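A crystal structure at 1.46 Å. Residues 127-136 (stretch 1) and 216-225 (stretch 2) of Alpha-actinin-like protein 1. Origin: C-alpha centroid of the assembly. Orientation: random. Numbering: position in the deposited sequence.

Stretch 1 (127-136) AKEGLLLWCQ
Stretch 2 216-225: DERSIMTYVA

Both stretches belong to one chain and pack as two helices. Stretch 1 is helical, with Lys128 through Gln136 at phi near -60° and psi near -45°. Ala127 differs, at phi 57° and psi -136°, yet its O still accepts from Leu131 N at 2.9 Å. In stretch 2 the helix runs from Glu217 to Ala225, and Asp216 precedes it at phi -80° and psi 114°. Both helices continue beyond the stretches.

The axes approach to 11.1 Å. Their N-to-C directions differ by 65°, so the helices cross obliquely. The two stretches bury 315 Å², both sides summed. Two CA pairs set the register: Lys128 CA to Met221 CA is 8.1 Å, and Leu131 CA to Ala225 CA is 7.1 Å. Contacts come from Lys128, Leu131 and Cys135 on one helix and from Glu217, Met221 and Val224 on the other. The spacing of three or four residues keeps these side chains on one flank of each helix. Ala225 also takes part but is the exception, met near its backbone.

The polar contact lies at the exposed margin. Lys128 is fully extended, with chi1 to chi4 all t. Its CA-to-CB bond points sideways, but the long chain brings its end to the other helix. Glu217 does likewise, with chi1 and chi2 both t and chi3 17°. Lys128 NZ donates to Glu217 OE2 at 2.7 Å, a hydrogen bond within a salt bridge. The aliphatic part of the lysine is also used: Lys128 CG lies 3.7 Å from Met221 CE. Met221 points toward stretch 1 with chi1 m, chi2 t and chi3 p (62°). The p turn at chi3 sets the direction of CE from SD.

Leu131 is buried and points toward stretch 2. Its rotamer is t, p (chi1 -179°, chi2 59°), and both methyls lie near Val224 CG1: Leu131 CD1 at 4.1 Å and Leu131 CD2 at 4.2 Å. Leu131 CD2 is also 4.0 Å from Met221 O, 4.0 Å from Ala225 N and 4.2 Å from Ala225 CB. Ala225 has its CA-to-CB bond directed away, and Leu131 CD2 lies as near to its N as to Met221 O. Those backbone atoms are paired in their own helix, since Ala225 N donates to Met221 O at 2.9 Å.

Val224 points toward stretch 1 with chi1 t (169°). Val224 CG1 also meets the next turn of stretch 1, where Cys135 SG lies 3.6 Å away. Cys135 has chi1 m (-69°), which places SG 3.4 Å from Leu131 O, one turn back. Trp134 also points toward stretch 2, with chi1 t and chi2 87°, but the nearest approach of its side chain is Trp134 CZ3 to Val224 O, 4.9 Å.

Asp216 caps the start of the second helix. With chi1 t and chi2 65°, Asp216 OD2 accepts from Ser219 N at 3.0 Å and from Ser219 OG at 2.7 Å. Ser219 has chi1 m. Thr222, also m, folds back so that its OG1 donates to Arg218 O at 2.8 Å.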

# COMPACT_ATOMS: atom_id res chain seq x y z
N ALA A 127 -3.20 -3.19 -13.55
CA ALA A 127 -2.11 -3.25 -12.58
C ALA A 127 -1.24 -1.99 -12.61
O ALA A 127 -1.77 -0.88 -12.67
CB ALA A 127 -1.29 -4.53 -12.81
N LYS A 128 0.08 -2.14 -12.57
CA LYS A 128 0.95 -0.97 -12.47
C LYS A 128 0.74 -0.01 -13.65
O LYS A 128 0.63 1.19 -13.46
CB LYS A 128 2.41 -1.40 -12.38
CG LYS A 128 3.37 -0.24 -12.28
CD LYS A 128 4.79 -0.76 -12.13
CE LYS A 128 5.75 0.35 -11.84
NZ LYS A 128 7.12 -0.22 -11.66
N GLU A 129 0.66 -0.57 -14.85
CA GLU A 129 0.47 0.23 -16.07
C GLU A 129 -0.83 1.00 -15.98
O GLU A 129 -0.91 2.16 -16.37
CB GLU A 129 0.40 -0.68 -17.29
CG GLU A 129 1.71 -1.23 -17.72
CD GLU A 129 1.64 -1.95 -19.06
OE1 GLU A 129 0.52 -2.33 -19.50
OE2 GLU A 129 2.71 -2.13 -19.66
N GLY A 130 -1.87 0.31 -15.53
CA GLY A 130 -3.17 0.90 -15.36
C GLY A 130 -3.19 2.04 -14.39
O GLY A 130 -3.76 3.10 -14.66
N LEU A 131 -2.55 1.82 -13.24
CA LEU A 131 -2.51 2.86 -12.22
C LEU A 131 -1.73 4.07 -12.72
O LEU A 131 -2.17 5.21 -12.51
CB LEU A 131 -1.90 2.29 -10.95
CG LEU A 131 -1.82 3.29 -9.79
CD1 LEU A 131 -3.20 3.82 -9.40
CD2 LEU A 131 -1.13 2.67 -8.58
N LEU A 132 -0.62 3.86 -13.41
CA LEU A 132 0.15 4.98 -13.93
C LEU A 132 -0.68 5.76 -14.93
O LEU A 132 -0.75 6.99 -14.88
CB LEU A 132 1.46 4.50 -14.58
CG LEU A 132 2.38 5.65 -14.97
CD1 LEU A 132 2.90 6.37 -13.74
CD2 LEU A 132 3.51 5.11 -15.84
N LEU A 133 -1.30 5.05 -15.87
CA LEU A 133 -2.12 5.73 -16.87
C LEU A 133 -3.27 6.51 -16.22
O LEU A 133 -3.53 7.64 -16.62
CB LEU A 133 -2.63 4.74 -17.91
CG LEU A 133 -3.44 5.39 -19.03
CD1 LEU A 133 -2.64 6.45 -19.75
CD2 LEU A 133 -3.88 4.32 -20.02
N TRP A 134 -3.93 5.94 -15.21
CA TRP A 134 -4.96 6.66 -14.48
C TRP A 134 -4.42 7.97 -13.91
O TRP A 134 -5.03 9.03 -14.05
CB TRP A 134 -5.53 5.78 -13.37
CG TRP A 134 -6.59 6.41 -12.54
CD1 TRP A 134 -7.94 6.43 -12.81
CD2 TRP A 134 -6.43 7.08 -11.28
NE1 TRP A 134 -8.61 7.06 -11.79
CE2 TRP A 134 -7.71 7.47 -10.84
CE3 TRP A 134 -5.33 7.37 -10.46
CZ2 TRP A 134 -7.91 8.14 -9.66
CZ3 TRP A 134 -5.55 8.03 -9.27
CH2 TRP A 134 -6.83 8.41 -8.89
N CYS A 135 -3.25 7.92 -13.30
CA CYS A 135 -2.64 9.13 -12.76
C CYS A 135 -2.37 10.14 -13.86
O CYS A 135 -2.60 11.33 -13.67
CB CYS A 135 -1.33 8.79 -12.07
SG CYS A 135 -1.52 7.84 -10.51
N GLN A 136 -1.87 9.67 -14.99
CA GLN A 136 -1.60 10.56 -16.11
C GLN A 136 -2.86 11.22 -16.66
O GLN A 136 -2.88 12.43 -16.92
CB GLN A 136 -0.86 9.81 -17.23
CG GLN A 136 0.51 9.35 -16.80
CD GLN A 136 1.18 8.44 -17.81
OE1 GLN A 136 0.53 7.74 -18.59
NE2 GLN A 136 2.50 8.41 -17.77
N ASP A 216 10.96 5.53 -2.32
CA ASP A 216 10.65 4.12 -2.45
C ASP A 216 9.43 3.91 -3.34
O ASP A 216 8.30 4.23 -2.95
CB ASP A 216 10.44 3.43 -1.10
CG ASP A 216 10.31 1.95 -1.25
OD1 ASP A 216 11.31 1.32 -1.67
OD2 ASP A 216 9.21 1.39 -1.02
N GLU A 217 9.66 3.29 -4.49
CA GLU A 217 8.63 3.08 -5.49
C GLU A 217 7.46 2.27 -4.96
O GLU A 217 6.30 2.65 -5.17
CB GLU A 217 9.23 2.36 -6.70
CG GLU A 217 8.25 2.28 -7.87
CD GLU A 217 8.80 1.59 -9.09
OE1 GLU A 217 9.81 0.86 -8.99
OE2 GLU A 217 8.18 1.76 -10.15
N ARG A 218 7.72 1.14 -4.32
CA ARG A 218 6.62 0.29 -3.87
C ARG A 218 5.77 1.00 -2.83
O ARG A 218 4.56 0.85 -2.83
CB ARG A 218 7.18 -1.01 -3.32
CG ARG A 218 7.79 -1.87 -4.42
CD ARG A 218 8.48 -3.14 -3.92
NE ARG A 218 8.90 -3.94 -5.06
CZ ARG A 218 9.38 -5.18 -5.00
NH1 ARG A 218 9.52 -5.80 -3.83
NH2 ARG A 218 9.71 -5.81 -6.12
N SER A 219 6.38 1.77 -1.93
CA SER A 219 5.63 2.53 -0.96
C SER A 219 4.70 3.56 -1.63
O SER A 219 3.53 3.71 -1.28
CB SER A 219 6.57 3.23 0.01
OG SER A 219 7.33 2.29 0.72
N ILE A 220 5.24 4.29 -2.59
CA ILE A 220 4.46 5.28 -3.30
C ILE A 220 3.31 4.60 -4.02
O ILE A 220 2.16 5.06 -3.94
CB ILE A 220 5.32 6.17 -4.23
CG1 ILE A 220 6.18 7.09 -3.37
CG2 ILE A 220 4.46 6.95 -5.21
CD1 ILE A 220 7.25 7.82 -4.15
N MET A 221 3.59 3.52 -4.74
CA MET A 221 2.54 2.79 -5.44
C MET A 221 1.43 2.34 -4.48
O MET A 221 0.25 2.43 -4.81
CB MET A 221 3.09 1.58 -6.12
CG MET A 221 3.96 1.88 -7.34
SD MET A 221 4.64 0.40 -8.11
CE MET A 221 3.08 -0.36 -8.55
N THR A 222 1.83 1.83 -3.34
CA THR A 222 0.85 1.35 -2.36
C THR A 222 -0.10 2.48 -1.96
O THR A 222 -1.32 2.27 -1.85
CB THR A 222 1.54 0.78 -1.11
OG1 THR A 222 2.40 -0.30 -1.51
CG2 THR A 222 0.54 0.23 -0.09
N TYR A 223 0.45 3.67 -1.69
CA TYR A 223 -0.32 4.81 -1.25
C TYR A 223 -1.19 5.38 -2.41
O TYR A 223 -2.39 5.62 -2.23
CB TYR A 223 0.60 5.88 -0.64
CG TYR A 223 -0.14 7.10 -0.16
CD1 TYR A 223 -1.12 7.03 0.82
CD2 TYR A 223 0.18 8.34 -0.65
CE1 TYR A 223 -1.80 8.17 1.24
CE2 TYR A 223 -0.50 9.49 -0.23
CZ TYR A 223 -1.47 9.40 0.72
OH TYR A 223 -2.15 10.53 1.12
N VAL A 224 -0.60 5.54 -3.59
CA VAL A 224 -1.33 6.09 -4.72
C VAL A 224 -2.49 5.16 -5.09
O VAL A 224 -3.57 5.63 -5.48
CB VAL A 224 -0.40 6.31 -5.91
CG1 VAL A 224 -1.19 6.62 -7.18
CG2 VAL A 224 0.57 7.44 -5.60
N ALA A 225 -2.32 3.84 -4.95
CA ALA A 225 -3.43 2.91 -5.22
C ALA A 225 -4.65 3.23 -4.35
O ALA A 225 -5.81 2.99 -4.78
CB ALA A 225 -2.99 1.46 -4.98